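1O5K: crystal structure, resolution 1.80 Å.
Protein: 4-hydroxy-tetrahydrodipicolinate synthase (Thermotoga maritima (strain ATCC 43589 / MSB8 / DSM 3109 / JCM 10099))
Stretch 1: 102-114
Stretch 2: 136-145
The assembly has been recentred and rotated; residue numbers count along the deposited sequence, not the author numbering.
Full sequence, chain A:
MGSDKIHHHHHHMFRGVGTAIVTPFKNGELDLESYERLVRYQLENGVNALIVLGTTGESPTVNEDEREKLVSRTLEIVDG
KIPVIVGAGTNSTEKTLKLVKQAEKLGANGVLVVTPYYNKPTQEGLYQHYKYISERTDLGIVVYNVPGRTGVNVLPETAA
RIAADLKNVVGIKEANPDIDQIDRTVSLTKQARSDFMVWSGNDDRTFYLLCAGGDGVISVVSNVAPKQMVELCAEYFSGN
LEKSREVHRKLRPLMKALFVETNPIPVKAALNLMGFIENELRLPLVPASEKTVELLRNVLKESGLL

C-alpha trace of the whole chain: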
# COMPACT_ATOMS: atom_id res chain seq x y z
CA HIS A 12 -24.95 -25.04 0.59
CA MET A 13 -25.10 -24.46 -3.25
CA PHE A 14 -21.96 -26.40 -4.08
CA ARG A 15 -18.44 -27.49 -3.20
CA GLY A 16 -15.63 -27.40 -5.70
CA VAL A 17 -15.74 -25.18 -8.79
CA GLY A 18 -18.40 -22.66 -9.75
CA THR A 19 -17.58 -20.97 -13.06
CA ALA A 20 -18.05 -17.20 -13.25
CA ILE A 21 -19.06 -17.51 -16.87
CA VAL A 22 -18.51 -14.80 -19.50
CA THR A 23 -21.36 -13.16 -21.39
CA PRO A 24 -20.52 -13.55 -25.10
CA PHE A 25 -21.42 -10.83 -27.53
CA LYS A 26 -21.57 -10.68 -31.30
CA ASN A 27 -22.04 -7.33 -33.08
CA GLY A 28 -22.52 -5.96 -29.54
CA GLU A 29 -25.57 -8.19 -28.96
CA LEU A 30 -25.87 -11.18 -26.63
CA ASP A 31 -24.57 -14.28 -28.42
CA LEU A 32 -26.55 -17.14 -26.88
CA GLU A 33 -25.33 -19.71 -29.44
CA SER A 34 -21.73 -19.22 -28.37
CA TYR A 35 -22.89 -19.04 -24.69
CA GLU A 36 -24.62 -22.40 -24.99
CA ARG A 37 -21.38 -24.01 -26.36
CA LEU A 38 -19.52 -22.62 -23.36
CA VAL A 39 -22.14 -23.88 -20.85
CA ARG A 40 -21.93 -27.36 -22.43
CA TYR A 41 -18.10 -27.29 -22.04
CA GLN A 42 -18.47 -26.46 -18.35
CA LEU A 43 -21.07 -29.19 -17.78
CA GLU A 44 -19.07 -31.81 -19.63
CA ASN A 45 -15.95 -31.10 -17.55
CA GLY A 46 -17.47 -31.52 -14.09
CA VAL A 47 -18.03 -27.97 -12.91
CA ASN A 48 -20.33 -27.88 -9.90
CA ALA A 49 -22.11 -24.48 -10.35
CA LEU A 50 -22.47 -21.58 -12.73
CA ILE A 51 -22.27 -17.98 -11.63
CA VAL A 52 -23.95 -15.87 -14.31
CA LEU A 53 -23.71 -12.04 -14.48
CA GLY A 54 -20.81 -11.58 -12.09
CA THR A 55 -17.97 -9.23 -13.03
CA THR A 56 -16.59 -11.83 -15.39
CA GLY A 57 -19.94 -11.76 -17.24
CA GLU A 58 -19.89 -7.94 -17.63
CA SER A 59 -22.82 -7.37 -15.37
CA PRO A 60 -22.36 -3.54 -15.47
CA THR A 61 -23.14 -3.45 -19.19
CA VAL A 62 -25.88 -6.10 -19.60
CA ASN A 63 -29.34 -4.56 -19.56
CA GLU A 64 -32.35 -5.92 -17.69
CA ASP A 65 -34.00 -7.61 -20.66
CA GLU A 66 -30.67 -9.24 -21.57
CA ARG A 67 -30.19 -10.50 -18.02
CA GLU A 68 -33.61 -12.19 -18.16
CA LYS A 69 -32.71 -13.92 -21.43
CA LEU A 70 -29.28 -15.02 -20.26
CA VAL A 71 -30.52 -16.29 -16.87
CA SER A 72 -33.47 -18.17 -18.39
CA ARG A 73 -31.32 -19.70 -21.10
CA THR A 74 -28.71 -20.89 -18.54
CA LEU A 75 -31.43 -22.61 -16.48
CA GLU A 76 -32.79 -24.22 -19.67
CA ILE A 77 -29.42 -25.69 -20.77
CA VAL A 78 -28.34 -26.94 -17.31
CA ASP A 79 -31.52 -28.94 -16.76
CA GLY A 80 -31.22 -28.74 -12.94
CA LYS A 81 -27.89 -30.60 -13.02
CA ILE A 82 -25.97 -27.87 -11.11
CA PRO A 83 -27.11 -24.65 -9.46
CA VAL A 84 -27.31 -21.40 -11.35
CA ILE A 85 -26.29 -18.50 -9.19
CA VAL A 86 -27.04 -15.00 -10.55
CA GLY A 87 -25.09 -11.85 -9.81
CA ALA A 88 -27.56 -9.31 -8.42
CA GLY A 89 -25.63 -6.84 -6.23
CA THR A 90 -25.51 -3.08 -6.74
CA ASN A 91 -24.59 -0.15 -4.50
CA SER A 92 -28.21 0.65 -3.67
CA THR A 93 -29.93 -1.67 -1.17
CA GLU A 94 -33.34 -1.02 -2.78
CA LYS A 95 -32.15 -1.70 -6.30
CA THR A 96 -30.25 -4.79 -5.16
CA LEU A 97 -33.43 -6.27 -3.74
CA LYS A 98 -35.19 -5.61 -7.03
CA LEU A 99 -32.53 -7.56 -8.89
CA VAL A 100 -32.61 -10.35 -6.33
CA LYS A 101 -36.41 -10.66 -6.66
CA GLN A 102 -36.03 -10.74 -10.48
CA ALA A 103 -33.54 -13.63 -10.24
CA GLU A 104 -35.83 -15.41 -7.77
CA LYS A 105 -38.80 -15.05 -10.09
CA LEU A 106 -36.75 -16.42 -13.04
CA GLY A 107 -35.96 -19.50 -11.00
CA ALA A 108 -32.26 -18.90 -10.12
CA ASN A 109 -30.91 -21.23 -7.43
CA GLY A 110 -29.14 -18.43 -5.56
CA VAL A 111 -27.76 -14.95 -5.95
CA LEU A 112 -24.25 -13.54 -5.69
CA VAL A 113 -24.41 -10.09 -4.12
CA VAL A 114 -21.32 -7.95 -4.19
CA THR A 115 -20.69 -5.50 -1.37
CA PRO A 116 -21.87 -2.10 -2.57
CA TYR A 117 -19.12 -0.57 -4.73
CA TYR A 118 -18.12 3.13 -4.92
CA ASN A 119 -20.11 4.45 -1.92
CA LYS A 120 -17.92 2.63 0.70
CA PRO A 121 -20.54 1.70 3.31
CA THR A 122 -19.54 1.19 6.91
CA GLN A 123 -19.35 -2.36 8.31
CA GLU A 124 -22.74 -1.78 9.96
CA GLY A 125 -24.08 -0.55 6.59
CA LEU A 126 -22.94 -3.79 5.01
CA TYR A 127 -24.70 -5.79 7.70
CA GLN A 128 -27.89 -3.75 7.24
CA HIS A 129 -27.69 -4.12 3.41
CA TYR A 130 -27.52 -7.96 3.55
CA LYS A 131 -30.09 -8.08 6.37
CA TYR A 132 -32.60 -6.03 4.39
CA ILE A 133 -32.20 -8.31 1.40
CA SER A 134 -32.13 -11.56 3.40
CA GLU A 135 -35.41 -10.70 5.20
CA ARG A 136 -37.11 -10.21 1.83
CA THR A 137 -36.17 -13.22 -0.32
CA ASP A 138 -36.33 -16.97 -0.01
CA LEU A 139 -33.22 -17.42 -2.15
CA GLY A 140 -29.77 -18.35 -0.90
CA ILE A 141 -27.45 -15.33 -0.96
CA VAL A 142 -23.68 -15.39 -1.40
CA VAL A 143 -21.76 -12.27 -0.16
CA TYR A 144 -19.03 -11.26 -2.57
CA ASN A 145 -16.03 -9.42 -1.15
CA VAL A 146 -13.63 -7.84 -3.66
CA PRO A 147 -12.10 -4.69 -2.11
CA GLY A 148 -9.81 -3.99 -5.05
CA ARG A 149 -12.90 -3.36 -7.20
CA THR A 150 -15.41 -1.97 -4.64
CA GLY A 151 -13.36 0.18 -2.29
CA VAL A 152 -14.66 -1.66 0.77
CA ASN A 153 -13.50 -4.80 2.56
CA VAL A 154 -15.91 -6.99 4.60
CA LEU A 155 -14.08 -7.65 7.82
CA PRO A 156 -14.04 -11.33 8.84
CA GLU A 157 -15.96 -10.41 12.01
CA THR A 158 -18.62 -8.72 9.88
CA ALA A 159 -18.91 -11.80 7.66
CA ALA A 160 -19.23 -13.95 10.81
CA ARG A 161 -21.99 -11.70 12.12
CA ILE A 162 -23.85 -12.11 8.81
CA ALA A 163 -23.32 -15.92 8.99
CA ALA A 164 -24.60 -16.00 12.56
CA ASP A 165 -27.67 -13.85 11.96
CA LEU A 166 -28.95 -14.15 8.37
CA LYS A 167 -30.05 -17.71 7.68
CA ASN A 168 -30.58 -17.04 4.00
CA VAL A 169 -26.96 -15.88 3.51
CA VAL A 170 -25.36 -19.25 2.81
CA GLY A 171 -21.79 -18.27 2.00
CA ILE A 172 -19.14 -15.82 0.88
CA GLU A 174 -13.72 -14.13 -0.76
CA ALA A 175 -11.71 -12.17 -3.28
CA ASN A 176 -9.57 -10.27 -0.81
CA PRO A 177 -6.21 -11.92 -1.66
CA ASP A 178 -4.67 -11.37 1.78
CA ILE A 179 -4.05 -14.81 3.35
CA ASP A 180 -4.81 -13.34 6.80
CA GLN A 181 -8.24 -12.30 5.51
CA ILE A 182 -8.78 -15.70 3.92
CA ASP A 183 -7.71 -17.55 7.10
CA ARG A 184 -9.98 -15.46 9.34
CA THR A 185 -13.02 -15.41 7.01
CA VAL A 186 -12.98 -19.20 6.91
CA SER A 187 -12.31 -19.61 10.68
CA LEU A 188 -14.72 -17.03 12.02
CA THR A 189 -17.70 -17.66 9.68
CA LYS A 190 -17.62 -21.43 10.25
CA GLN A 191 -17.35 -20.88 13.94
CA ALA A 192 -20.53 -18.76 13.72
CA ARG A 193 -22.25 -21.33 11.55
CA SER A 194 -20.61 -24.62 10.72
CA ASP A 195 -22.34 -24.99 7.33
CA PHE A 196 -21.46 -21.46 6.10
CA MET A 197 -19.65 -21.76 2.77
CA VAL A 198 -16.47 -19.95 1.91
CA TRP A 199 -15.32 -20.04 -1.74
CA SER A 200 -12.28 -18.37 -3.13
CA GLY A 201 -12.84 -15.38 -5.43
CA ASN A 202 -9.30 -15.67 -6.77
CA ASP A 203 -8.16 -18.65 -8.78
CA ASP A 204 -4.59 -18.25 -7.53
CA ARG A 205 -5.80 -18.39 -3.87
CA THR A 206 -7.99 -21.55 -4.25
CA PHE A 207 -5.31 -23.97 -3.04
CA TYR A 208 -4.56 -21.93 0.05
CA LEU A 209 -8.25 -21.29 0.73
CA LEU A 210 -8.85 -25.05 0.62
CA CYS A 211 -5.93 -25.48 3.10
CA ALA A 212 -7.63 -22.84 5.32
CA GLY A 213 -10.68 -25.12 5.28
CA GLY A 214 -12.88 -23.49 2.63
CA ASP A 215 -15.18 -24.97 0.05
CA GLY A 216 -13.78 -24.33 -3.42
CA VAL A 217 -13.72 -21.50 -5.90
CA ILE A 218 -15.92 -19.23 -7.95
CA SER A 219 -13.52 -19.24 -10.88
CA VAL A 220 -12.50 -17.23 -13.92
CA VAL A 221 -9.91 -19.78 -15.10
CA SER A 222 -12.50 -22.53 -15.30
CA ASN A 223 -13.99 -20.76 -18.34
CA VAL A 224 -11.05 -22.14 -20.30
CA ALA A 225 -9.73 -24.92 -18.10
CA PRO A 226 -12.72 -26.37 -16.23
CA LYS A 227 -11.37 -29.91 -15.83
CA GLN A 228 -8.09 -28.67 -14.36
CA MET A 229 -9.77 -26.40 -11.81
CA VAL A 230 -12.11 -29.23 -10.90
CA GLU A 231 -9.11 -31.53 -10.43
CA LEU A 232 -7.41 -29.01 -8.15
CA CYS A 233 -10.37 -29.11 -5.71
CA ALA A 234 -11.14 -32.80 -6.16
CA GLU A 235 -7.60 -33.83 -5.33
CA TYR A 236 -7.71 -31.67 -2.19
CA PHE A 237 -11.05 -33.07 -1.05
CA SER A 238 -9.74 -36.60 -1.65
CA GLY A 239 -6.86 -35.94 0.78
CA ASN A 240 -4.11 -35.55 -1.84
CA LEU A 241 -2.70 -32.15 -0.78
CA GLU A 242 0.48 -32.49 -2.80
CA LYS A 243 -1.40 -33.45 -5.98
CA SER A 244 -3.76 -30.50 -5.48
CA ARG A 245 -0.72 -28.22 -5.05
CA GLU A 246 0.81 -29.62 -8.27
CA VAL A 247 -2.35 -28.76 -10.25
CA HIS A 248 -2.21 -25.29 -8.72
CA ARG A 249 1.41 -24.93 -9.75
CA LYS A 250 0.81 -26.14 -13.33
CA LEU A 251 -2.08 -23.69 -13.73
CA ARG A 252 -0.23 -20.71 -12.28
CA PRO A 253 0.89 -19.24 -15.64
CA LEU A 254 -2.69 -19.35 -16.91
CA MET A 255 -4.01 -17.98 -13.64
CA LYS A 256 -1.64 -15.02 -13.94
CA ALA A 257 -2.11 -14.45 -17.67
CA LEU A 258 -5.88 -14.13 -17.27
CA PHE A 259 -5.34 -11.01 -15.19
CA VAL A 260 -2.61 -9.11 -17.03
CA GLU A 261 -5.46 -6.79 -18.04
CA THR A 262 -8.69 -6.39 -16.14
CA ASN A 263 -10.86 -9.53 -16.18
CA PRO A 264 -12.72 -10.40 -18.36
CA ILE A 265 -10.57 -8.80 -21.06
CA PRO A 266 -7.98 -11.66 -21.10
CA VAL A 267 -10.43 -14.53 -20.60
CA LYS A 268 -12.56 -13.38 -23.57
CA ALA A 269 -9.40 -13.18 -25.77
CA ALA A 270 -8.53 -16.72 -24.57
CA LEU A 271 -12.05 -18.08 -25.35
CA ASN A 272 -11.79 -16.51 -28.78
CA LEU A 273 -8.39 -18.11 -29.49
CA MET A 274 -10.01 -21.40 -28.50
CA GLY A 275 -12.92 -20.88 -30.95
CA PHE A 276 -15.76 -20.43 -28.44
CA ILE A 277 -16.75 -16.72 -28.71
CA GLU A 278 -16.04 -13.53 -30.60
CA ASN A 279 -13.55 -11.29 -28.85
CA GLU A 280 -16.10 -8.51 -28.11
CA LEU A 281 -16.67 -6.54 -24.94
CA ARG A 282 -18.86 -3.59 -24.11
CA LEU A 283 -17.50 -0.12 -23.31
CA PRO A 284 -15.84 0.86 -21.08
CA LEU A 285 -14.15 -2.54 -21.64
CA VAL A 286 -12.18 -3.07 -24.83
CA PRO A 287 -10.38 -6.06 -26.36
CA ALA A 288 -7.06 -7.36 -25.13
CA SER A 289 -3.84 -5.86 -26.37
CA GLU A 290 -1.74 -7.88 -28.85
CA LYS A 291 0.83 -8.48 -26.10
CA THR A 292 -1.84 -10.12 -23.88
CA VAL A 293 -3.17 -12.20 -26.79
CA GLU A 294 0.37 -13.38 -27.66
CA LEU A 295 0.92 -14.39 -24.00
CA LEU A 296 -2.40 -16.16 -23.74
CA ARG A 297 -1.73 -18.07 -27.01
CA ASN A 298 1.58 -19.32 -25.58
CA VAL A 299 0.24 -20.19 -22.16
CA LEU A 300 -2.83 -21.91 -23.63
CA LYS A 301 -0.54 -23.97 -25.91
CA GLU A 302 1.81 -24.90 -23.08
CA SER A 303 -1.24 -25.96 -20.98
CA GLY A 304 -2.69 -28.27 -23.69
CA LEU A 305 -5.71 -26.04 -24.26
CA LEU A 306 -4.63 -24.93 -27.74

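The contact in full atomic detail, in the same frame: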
# COMPACT_ATOMS: atom_id res chain seq x y z
N GLN A 102 -36.04 -10.34 -9.07
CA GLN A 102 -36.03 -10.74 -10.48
C GLN A 102 -35.38 -12.11 -10.70
O GLN A 102 -35.97 -12.97 -11.36
CB GLN A 102 -35.38 -9.66 -11.34
CG GLN A 102 -36.31 -8.39 -11.41
CD GLN A 102 -35.78 -7.22 -12.29
OE1 GLN A 102 -36.57 -6.41 -12.78
NE2 GLN A 102 -34.46 -7.13 -12.44
N ALA A 103 -34.20 -12.33 -10.12
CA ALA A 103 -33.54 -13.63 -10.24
C ALA A 103 -34.37 -14.74 -9.61
O ALA A 103 -34.51 -15.82 -10.19
CB ALA A 103 -32.17 -13.61 -9.62
N GLU A 104 -34.95 -14.46 -8.42
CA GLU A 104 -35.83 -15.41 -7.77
C GLU A 104 -36.96 -15.78 -8.72
O GLU A 104 -37.23 -16.97 -8.98
CB GLU A 104 -36.36 -14.80 -6.46
CG GLU A 104 -37.19 -15.75 -5.61
CD GLU A 104 -37.39 -15.25 -4.18
OE1 GLU A 104 -37.72 -16.11 -3.30
OE2 GLU A 104 -37.20 -14.02 -3.96
N LYS A 105 -37.66 -14.78 -9.23
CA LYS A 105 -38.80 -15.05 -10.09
C LYS A 105 -38.42 -15.85 -11.34
O LYS A 105 -39.24 -16.67 -11.81
CB LYS A 105 -39.53 -13.76 -10.46
CG LYS A 105 -40.59 -13.34 -9.46
CD LYS A 105 -40.03 -12.69 -8.19
CE LYS A 105 -41.11 -12.40 -7.13
NZ LYS A 105 -41.30 -13.52 -6.17
N LEU A 106 -37.22 -15.66 -11.87
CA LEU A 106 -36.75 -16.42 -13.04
C LEU A 106 -36.38 -17.86 -12.72
O LEU A 106 -36.18 -18.68 -13.63
CB LEU A 106 -35.56 -15.75 -13.67
CG LEU A 106 -35.87 -14.42 -14.30
CD1 LEU A 106 -34.58 -13.75 -14.72
CD2 LEU A 106 -36.84 -14.61 -15.50
N GLY A 107 -36.27 -18.16 -11.44
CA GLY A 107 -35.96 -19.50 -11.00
C GLY A 107 -34.49 -19.77 -10.78
O GLY A 107 -34.11 -20.91 -10.78
N ALA A 108 -33.67 -18.73 -10.56
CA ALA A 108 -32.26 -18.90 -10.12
C ALA A 108 -32.19 -19.72 -8.83
O ALA A 108 -33.13 -19.71 -8.04
CB ALA A 108 -31.63 -17.55 -9.89
N ASN A 109 -31.06 -20.37 -8.60
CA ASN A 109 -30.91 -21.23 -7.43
C ASN A 109 -30.27 -20.49 -6.25
O ASN A 109 -30.21 -21.00 -5.12
CB ASN A 109 -30.12 -22.49 -7.80
CG ASN A 109 -30.74 -23.24 -8.99
OD1 ASN A 109 -30.13 -23.37 -10.05
ND2 ASN A 109 -31.96 -23.74 -8.80
N GLY A 110 -29.76 -19.31 -6.53
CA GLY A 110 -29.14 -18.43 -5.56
C GLY A 110 -28.74 -17.12 -6.21
O GLY A 110 -28.81 -16.96 -7.44
N VAL A 111 -28.30 -16.17 -5.40
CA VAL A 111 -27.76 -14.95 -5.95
C VAL A 111 -26.39 -14.65 -5.34
O VAL A 111 -26.10 -14.97 -4.13
CB VAL A 111 -28.71 -13.71 -5.75
CG1 VAL A 111 -29.89 -13.72 -6.70
CG2 VAL A 111 -29.15 -13.64 -4.32
N LEU A 112 -25.54 -14.00 -6.13
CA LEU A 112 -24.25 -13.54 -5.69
C LEU A 112 -24.36 -12.03 -5.57
O LEU A 112 -24.75 -11.37 -6.51
CB LEU A 112 -23.19 -13.94 -6.74
CG LEU A 112 -21.72 -13.56 -6.41
CD1 LEU A 112 -21.24 -14.43 -5.27
CD2 LEU A 112 -20.79 -13.70 -7.58
N VAL A 113 -24.13 -11.49 -4.38
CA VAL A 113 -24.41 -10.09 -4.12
C VAL A 113 -23.16 -9.39 -3.61
O VAL A 113 -22.75 -9.56 -2.45
CB VAL A 113 -25.53 -9.94 -3.09
CG1 VAL A 113 -25.78 -8.51 -2.73
CG2 VAL A 113 -26.81 -10.60 -3.56
N VAL A 114 -22.53 -8.64 -4.52
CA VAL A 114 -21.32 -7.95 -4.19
C VAL A 114 -21.60 -6.90 -3.13
O VAL A 114 -22.69 -6.30 -3.08
CB VAL A 114 -20.66 -7.33 -5.47
CG1 VAL A 114 -21.52 -6.26 -6.07
CG2 VAL A 114 -19.21 -6.91 -5.23
N ARG A 136 -36.15 -10.45 2.88
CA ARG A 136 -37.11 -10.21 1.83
C ARG A 136 -37.02 -11.15 0.63
O ARG A 136 -37.66 -10.92 -0.37
CB ARG A 136 -37.00 -8.76 1.38
CG ARG A 136 -37.60 -7.82 2.37
CD ARG A 136 -37.24 -6.32 2.18
NE ARG A 136 -37.83 -5.51 3.26
CZ ARG A 136 -37.35 -5.41 4.51
NH1 ARG A 136 -36.25 -6.06 4.91
NH2 ARG A 136 -37.97 -4.65 5.38
N THR A 137 -36.26 -12.23 0.74
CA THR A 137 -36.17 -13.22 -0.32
C THR A 137 -36.07 -14.57 0.32
O THR A 137 -35.58 -14.70 1.45
CB THR A 137 -34.97 -12.96 -1.29
OG1 THR A 137 -34.85 -14.04 -2.23
CG2 THR A 137 -33.61 -12.97 -0.58
N ASP A 138 -36.56 -15.58 -0.39
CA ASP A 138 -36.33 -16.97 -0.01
C ASP A 138 -35.08 -17.61 -0.58
O ASP A 138 -34.71 -18.73 -0.19
CB ASP A 138 -37.54 -17.80 -0.41
CG ASP A 138 -38.71 -17.57 0.50
OD1 ASP A 138 -38.45 -17.33 1.71
OD2 ASP A 138 -39.92 -17.62 0.12
N LEU A 139 -34.42 -16.91 -1.50
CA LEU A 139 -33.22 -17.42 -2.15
C LEU A 139 -32.01 -17.42 -1.24
O LEU A 139 -31.89 -16.57 -0.35
CB LEU A 139 -32.84 -16.57 -3.35
CG LEU A 139 -33.48 -16.79 -4.71
CD1 LEU A 139 -32.79 -15.89 -5.72
CD2 LEU A 139 -33.45 -18.28 -5.12
N GLY A 140 -31.10 -18.35 -1.50
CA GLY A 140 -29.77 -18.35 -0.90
C GLY A 140 -28.92 -17.22 -1.48
O GLY A 140 -28.89 -16.99 -2.70
N ILE A 141 -28.20 -16.51 -0.60
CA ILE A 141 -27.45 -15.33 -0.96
C ILE A 141 -25.98 -15.62 -0.65
O ILE A 141 -25.63 -16.06 0.45
CB ILE A 141 -27.92 -14.14 -0.11
CG1 ILE A 141 -29.40 -13.84 -0.34
CG2 ILE A 141 -27.06 -12.90 -0.35
CD1 ILE A 141 -29.98 -12.97 0.80
N VAL A 142 -25.10 -15.30 -1.59
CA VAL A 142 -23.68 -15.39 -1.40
C VAL A 142 -23.08 -13.95 -1.39
O VAL A 142 -23.21 -13.21 -2.35
CB VAL A 142 -23.02 -16.19 -2.53
CG1 VAL A 142 -21.48 -16.19 -2.36
CG2 VAL A 142 -23.57 -17.60 -2.59
N VAL A 143 -22.43 -13.57 -0.30
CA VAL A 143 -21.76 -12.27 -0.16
C VAL A 143 -20.54 -12.38 -1.04
O VAL A 143 -19.87 -13.40 -1.08
CB VAL A 143 -21.31 -12.04 1.30
CG1 VAL A 143 -20.38 -10.85 1.46
CG2 VAL A 143 -22.53 -11.94 2.19
N TYR A 144 -20.24 -11.31 -1.73
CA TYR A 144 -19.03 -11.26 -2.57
C TYR A 144 -18.17 -10.06 -2.16
O TYR A 144 -18.58 -8.90 -2.31
CB TYR A 144 -19.45 -11.20 -4.00
CG TYR A 144 -18.35 -11.00 -5.05
CD1 TYR A 144 -17.04 -11.41 -4.82
CD2 TYR A 144 -18.66 -10.44 -6.27
CE1 TYR A 144 -16.07 -11.23 -5.78
CE2 TYR A 144 -17.71 -10.25 -7.25
CZ TYR A 144 -16.42 -10.65 -6.99
OH TYR A 144 -15.43 -10.49 -7.91
N ASN A 145 -16.99 -10.38 -1.64
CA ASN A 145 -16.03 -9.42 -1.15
C ASN A 145 -14.87 -9.31 -2.10
O ASN A 145 -14.19 -10.29 -2.39
CB ASN A 145 -15.54 -9.83 0.24
CG ASN A 145 -14.68 -8.79 0.88
OD1 ASN A 145 -15.05 -7.62 0.92
ND2 ASN A 145 -13.50 -9.20 1.35
O HOH W 1 -39.16 -11.85 -2.74
O HOH W 2 -31.51 -20.78 -2.87

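The strands that run to Val114 and Tyr144 lie side by side as parallel neighbours in a sheet, their axes 28° apart. Val111 pairs with Ile141, Leu112 with Val142, Val113 with Val143 and Val114 with Tyr144.

Four backbone hydrogen bonds hold the strands. Val111 N donates to Gly140 O (2.9 Å), and Val142 N donates to Val111 O (2.7 Å). Val113 N donates to Val142 O (2.8 Å), and Tyr144 N donates to Val113 O (3.1 Å). Each of Val111 and Val113 thus bonds through both N and O to the residues flanking its partner, as parallel pairing requires. A water bridges Asn109 O (2.6 Å from the water O) and Gly140 N (2.8 Å from the water O).

Apolar side chains pack on both faces. On one, Leu112 CD1 meets Val142 CG1 at 3.4 Å, and Val114 CG2 meets Tyr144 CD2 at 3.7 Å. On the other, Val113 CG2 lies 4.0 Å from Ile141 CG2. Leu139 points toward stretch 1 and links helix to strand: its CD1 is 3.8 Å from both Glu104 CB and Val111 CG1.

Polar contacts centre on Glu104, at the helix. Its OE1 accepts from Asp138 N (3.2 Å). Its OE2 accepts a weak bond from Thr137 OG1 (2.9 Å). Thr137 OG1 in turn accepts from Leu139 N (3.0 Å), which ties the loop together.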